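Local coordinates for StiE protein (Stigmatella aurantiaca, PDB 6ECX), which is the oxygen-methyltransferase domain of a multifunctional polyketide synthase and binds S-adenosylmethionine, the methyl donor for O-methylation, at residues L175-N178 / I179-L183; S211-R214 / E215-N218. All coordinates share one frame; numbering follows the deposited sequence.

Overall arrangement
Both contacts are local, each within a turn or two of chain, and they sit at contrary ends of their helices: interaction 1 closes helix 172-181, interaction 2 starts helix 214-222. Both helices pack near strand 187-196 of the central sheet, and the two contacts meet where Phe176 CZ lies 4.0 Å from Trp217 CZ3. Each mixes a buried aromatic side with a more exposed polar one. The chemistry follows helix polarity: at the C-terminal end donors from Arg181 and His182 reach oxygens of the last turns, whereas at the N-terminal end the side-chain oxygens of Thr213 and Gln216 receive backbone N-H groups. Interaction 1 lies closer to the S-adenosylmethionine pocket.

Interaction 1 of 2, residues L175-N178 / I179-L183; sequences LFSN and IDRHL
Arg181 NE gives a nearly straight hydrogen bond to Ser177 OG, 3.0 Å long, with the hydroxyl lying at the guanidinium edge, only 4° out of its plane. The bend of the arginine chain at chi3 (-69°) folds its end back along the helix to this oxygen, while NH2 forms a salt bridge with Asp152. One residue further along, His182 ND1 donates to Asn178 O at 2.9 Å; the carbonyl is met on a lone pair and lies close to the imidazole plane. The ring also stands beside the Asn178 amide, the two planes 79° apart, but OD1 accepts instead from Phe153 N, and ND2 serves Asp151 O and Ser148 O. This amide thus ties the end of helix 172-181 to the loop carrying Ser148, which binds S-adenosylmethionine. Arg181 N to Ser177 O, 2.9 Å, is one of the regular helical bonds beneath these side chains. On the buried side, Ile179 CD1 rests over one face of the Phe176 ring, 4.2 Å from its centroid, a CH-pi contact offset toward the rim. The same methyl touches Leu175 CG at 4.1 Å, and Phe176 continues the apolar layer onto Leu189 and Met191 of strand 187-196. Branched and aromatic carbon thus suits the sheet side, while histidine supplies a donor to a last-turn carbonyl. That bond should help to hold the imidazole's orientation, and with Asn178 O and OD1 both close, protonated ND1 is probably favoured.

Interaction 2 of 2, residues S211-R214 / E215-N218; sequences SSTR and EQWN
Gln216 reaches back past Thr213, its CG passing 3.2 Å from Thr213 OG1, and places its amide oxygen among the backbone N-H groups before the helix. Thr213 N points almost straight at OE1 (3.1 Å, N-H...O 177°) and meets a lone pair of OE1 in the plane of the Gln216 amide. Ser211 N is closer, at 2.7 Å from the same oxygen, but comes in tilted from that plane. Two backbone donors therefore grip one acceptor, and the Gln216 amide is also held by its NE2, which donates to Thr209 O in the preceding loop. In return Gln216 N donates to Thr213 OG1 at 3.2 Å; a chi1 of 61° sets this hydroxyl between the threonine's own N and carbonyl carbon, where it can take up a first-turn N-H. The next bond, Trp217 N to Thr213 O at 3.0 Å, begins the regular helical pattern. Trp217 itself turns to the buried side, its NE1 donating to Phe194 O and its indole meeting Phe210 edge-to-face. Threonine as N-cap, answered by a glutamine three residues later, makes a capping box at the start of helix 214-222, which packs against strand 187-196 of this Rossmann-like methyltransferase fold.

Interaction 1 of 2, residues L175-N178 / I179-L183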
loop_
_atom_site.group_PDB
_atom_site.type_symbol
_atom_site.label_atom_id
_atom_site.label_comp_id
_atom_site.label_asym_id
_atom_site.label_seq_id
_atom_site.Cartn_x
_atom_site.Cartn_y
_atom_site.Cartn_z
ATOM N N LEU A 175 10.925 8.984 -7.836
ATOM C CA LEU A 175 9.515 8.633 -7.698
ATOM C C LEU A 175 8.675 9.848 -7.274
ATOM O O LEU A 175 7.644 10.152 -7.882
ATOM C CB LEU A 175 9.368 7.495 -6.689
ATOM C CG LEU A 175 7.925 7.144 -6.305
ATOM C CD1 LEU A 175 7.127 6.664 -7.519
ATOM C CD2 LEU A 175 7.893 6.129 -5.164
ATOM N N PHE A 176 9.113 10.570 -6.255
ATOM C CA PHE A 176 8.261 11.644 -5.744
ATOM C C PHE A 176 8.306 12.883 -6.631
ATOM O O PHE A 176 7.337 13.640 -6.658
ATOM C CB PHE A 176 8.619 11.948 -4.285
ATOM C CG PHE A 176 7.924 11.021 -3.327
ATOM C CD1 PHE A 176 8.454 9.765 -3.050
ATOM C CD2 PHE A 176 6.689 11.345 -2.794
ATOM C CE1 PHE A 176 7.790 8.887 -2.220
ATOM C CE2 PHE A 176 6.022 10.452 -1.959
ATOM C CZ PHE A 176 6.568 9.228 -1.681
ATOM N N SER A 177 9.373 13.068 -7.407
ATOM C CA SER A 177 9.355 14.080 -8.456
ATOM C C SER A 177 8.323 13.732 -9.520
ATOM O O SER A 177 7.551 14.595 -9.967
ATOM C CB SER A 177 10.756 14.212 -9.065
ATOM O OG SER A 177 10.733 14.908 -10.298
ATOM N N ASN A 178 8.292 12.461 -9.936
ATOM C CA ASN A 178 7.281 12.005 -10.892
ATOM C C ASN A 178 5.865 12.212 -10.348
ATOM O O ASN A 178 4.953 12.602 -11.085
ATOM C CB ASN A 178 7.525 10.528 -11.210
ATOM C CG ASN A 178 6.870 10.083 -12.507
ATOM O OD1 ASN A 178 6.273 10.885 -13.238
ATOM N ND2 ASN A 178 6.999 8.790 -12.810
ATOM N N ILE A 179 5.655 11.939 -9.063
ATOM C CA ILE A 179 4.333 12.160 -8.478
ATOM C C ILE A 179 3.977 13.643 -8.530
ATOM O O ILE A 179 2.902 14.034 -9.012
ATOM C CB ILE A 179 4.285 11.622 -7.032
ATOM C CG1 ILE A 179 4.352 10.085 -7.027
ATOM C CG2 ILE A 179 3.004 12.119 -6.336
ATOM C CD1 ILE A 179 4.571 9.467 -5.648
ATOM N N ASP A 180 4.892 14.488 -8.051
ATOM C CA ASP A 180 4.694 15.938 -8.051
ATOM C C ASP A 180 4.368 16.465 -9.450
ATOM O O ASP A 180 3.364 17.146 -9.648
ATOM C CB ASP A 180 5.956 16.614 -7.491
ATOM C CG ASP A 180 5.819 18.114 -7.366
ATOM O OD1 ASP A 180 4.681 18.609 -7.471
ATOM O OD2 ASP A 180 6.854 18.786 -7.164
ATOM N N ARG A 181 5.191 16.137 -10.438
ATOM C CA ARG A 181 5.012 16.732 -11.758
ATOM C C ARG A 181 3.718 16.296 -12.436
ATOM O O ARG A 181 3.308 16.920 -13.429
ATOM C CB ARG A 181 6.228 16.398 -12.639
ATOM C CG ARG A 181 7.492 17.100 -12.144
ATOM C CD ARG A 181 8.747 16.795 -12.981
ATOM N NE ARG A 181 9.197 15.414 -12.829
ATOM C CZ ARG A 181 9.020 14.477 -13.747
ATOM N NH1 ARG A 181 8.420 14.781 -14.890
ATOM N NH2 ARG A 181 9.454 13.243 -13.532
ATOM N N HIS A 182 3.068 15.247 -11.937
ATOM C CA HIS A 182 1.842 14.747 -12.562
ATOM C C HIS A 182 0.645 14.776 -11.622
ATOM O O HIS A 182 -0.351 14.090 -11.862
ATOM C CB HIS A 182 2.079 13.339 -13.110
ATOM C CG HIS A 182 3.105 13.317 -14.183
ATOM N ND1 HIS A 182 4.455 13.257 -13.911
ATOM C CD2 HIS A 182 2.992 13.422 -15.528
ATOM C CE1 HIS A 182 5.130 13.296 -15.049
ATOM N NE2 HIS A 182 4.265 13.396 -16.042
ATOM N N LEU A 183 0.708 15.567 -10.561
ATOM C CA LEU A 183 -0.422 15.747 -9.666
ATOM C C LEU A 183 -0.914 17.181 -9.821
ATOM O O LEU A 183 -0.111 18.119 -9.720
ATOM C CB LEU A 183 0.019 15.461 -8.227
ATOM C CG LEU A 183 -0.973 15.295 -7.091
ATOM C CD1 LEU A 183 -2.080 14.315 -7.487
ATOM C CD2 LEU A 183 -0.208 14.801 -5.856
#

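Interaction 2 of 2, residues S211-R214 / E215-N218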
loop_
_atom_site.group_PDB
_atom_site.type_symbol
_atom_site.label_atom_id
_atom_site.label_comp_id
_atom_site.label_asym_id
_atom_site.label_seq_id
_atom_site.Cartn_x
_atom_site.Cartn_y
_atom_site.Cartn_z
ATOM N N SER A 211 16.026 4.852 5.017
ATOM C CA SER A 211 15.680 3.998 6.145
ATOM C C SER A 211 14.218 4.126 6.549
ATOM O O SER A 211 13.826 3.585 7.590
ATOM C CB SER A 211 16.576 4.327 7.343
ATOM O OG SER A 211 17.945 4.312 6.977
ATOM N N SER A 212 13.415 4.855 5.768
ATOM C CA SER A 212 11.973 4.982 5.992
ATOM C C SER A 212 11.644 5.698 7.298
ATOM O O SER A 212 10.583 5.475 7.874
ATOM C CB SER A 212 11.277 3.615 5.954
ATOM O OG SER A 212 11.599 2.891 4.779
ATOM N N THR A 213 12.535 6.557 7.789
ATOM C CA THR A 213 12.220 7.298 9.001
ATOM C C THR A 213 11.201 8.403 8.700
ATOM O O THR A 213 10.924 8.748 7.546
ATOM C CB THR A 213 13.486 7.905 9.625
ATOM O OG1 THR A 213 14.079 8.818 8.696
ATOM C CG2 THR A 213 14.513 6.819 9.991
ATOM N N ARG A 214 10.615 8.952 9.766
ATOM C CA ARG A 214 9.753 10.121 9.604
ATOM C C ARG A 214 10.477 11.235 8.851
ATOM O O ARG A 214 9.949 11.803 7.888
ATOM C CB ARG A 214 9.293 10.623 10.972
ATOM C CG ARG A 214 8.259 9.776 11.663
ATOM C CD ARG A 214 8.233 10.107 13.163
ATOM N NE ARG A 214 6.998 9.618 13.768
ATOM C CZ ARG A 214 6.825 8.378 14.209
ATOM N NH1 ARG A 214 7.822 7.502 14.134
ATOM N NH2 ARG A 214 5.662 8.020 14.736
ATOM N N GLU A 215 11.707 11.550 9.272
ATOM C CA GLU A 215 12.436 12.654 8.659
ATOM C C GLU A 215 12.716 12.382 7.193
ATOM O O GLU A 215 12.688 13.300 6.368
ATOM C CB GLU A 215 13.741 12.900 9.418
ATOM C CG GLU A 215 14.626 13.947 8.780
ATOM C CD GLU A 215 15.650 14.496 9.751
ATOM O OE1 GLU A 215 15.762 15.739 9.867
ATOM O OE2 GLU A 215 16.325 13.680 10.412
ATOM N N GLN A 216 12.961 11.122 6.846
ATOM C CA GLN A 216 13.255 10.788 5.460
ATOM C C GLN A 216 12.015 10.895 4.593
ATOM O O GLN A 216 12.066 11.496 3.514
ATOM C CB GLN A 216 13.867 9.396 5.384
ATOM C CG GLN A 216 15.320 9.397 5.785
ATOM C CD GLN A 216 15.887 7.999 5.814
ATOM O OE1 GLN A 216 15.259 7.083 6.337
ATOM N NE2 GLN A 216 17.074 7.825 5.243
ATOM N N TRP A 217 10.882 10.347 5.051
ATOM C CA TRP A 217 9.615 10.576 4.350
ATOM C C TRP A 217 9.315 12.066 4.228
ATOM O O TRP A 217 8.875 12.535 3.174
ATOM C CB TRP A 217 8.447 9.899 5.069
ATOM C CG TRP A 217 8.352 8.390 4.918
ATOM C CD1 TRP A 217 8.441 7.463 5.916
ATOM C CD2 TRP A 217 8.123 7.650 3.709
ATOM N NE1 TRP A 217 8.287 6.192 5.407
ATOM C CE2 TRP A 217 8.100 6.277 4.056
ATOM C CE3 TRP A 217 7.950 8.009 2.369
ATOM C CZ2 TRP A 217 7.908 5.266 3.110
ATOM C CZ3 TRP A 217 7.755 6.999 1.426
ATOM C CH2 TRP A 217 7.736 5.645 1.805
ATOM N N ASN A 218 9.494 12.812 5.323
ATOM C CA ASN A 218 9.250 14.251 5.317
ATOM C C ASN A 218 10.082 14.953 4.243
ATOM O O ASN A 218 9.570 15.801 3.506
ATOM C CB ASN A 218 9.545 14.835 6.708
ATOM C CG ASN A 218 9.010 16.251 6.859
ATOM O OD1 ASN A 218 8.495 16.801 5.894
ATOM N ND2 ASN A 218 9.117 16.831 8.058
#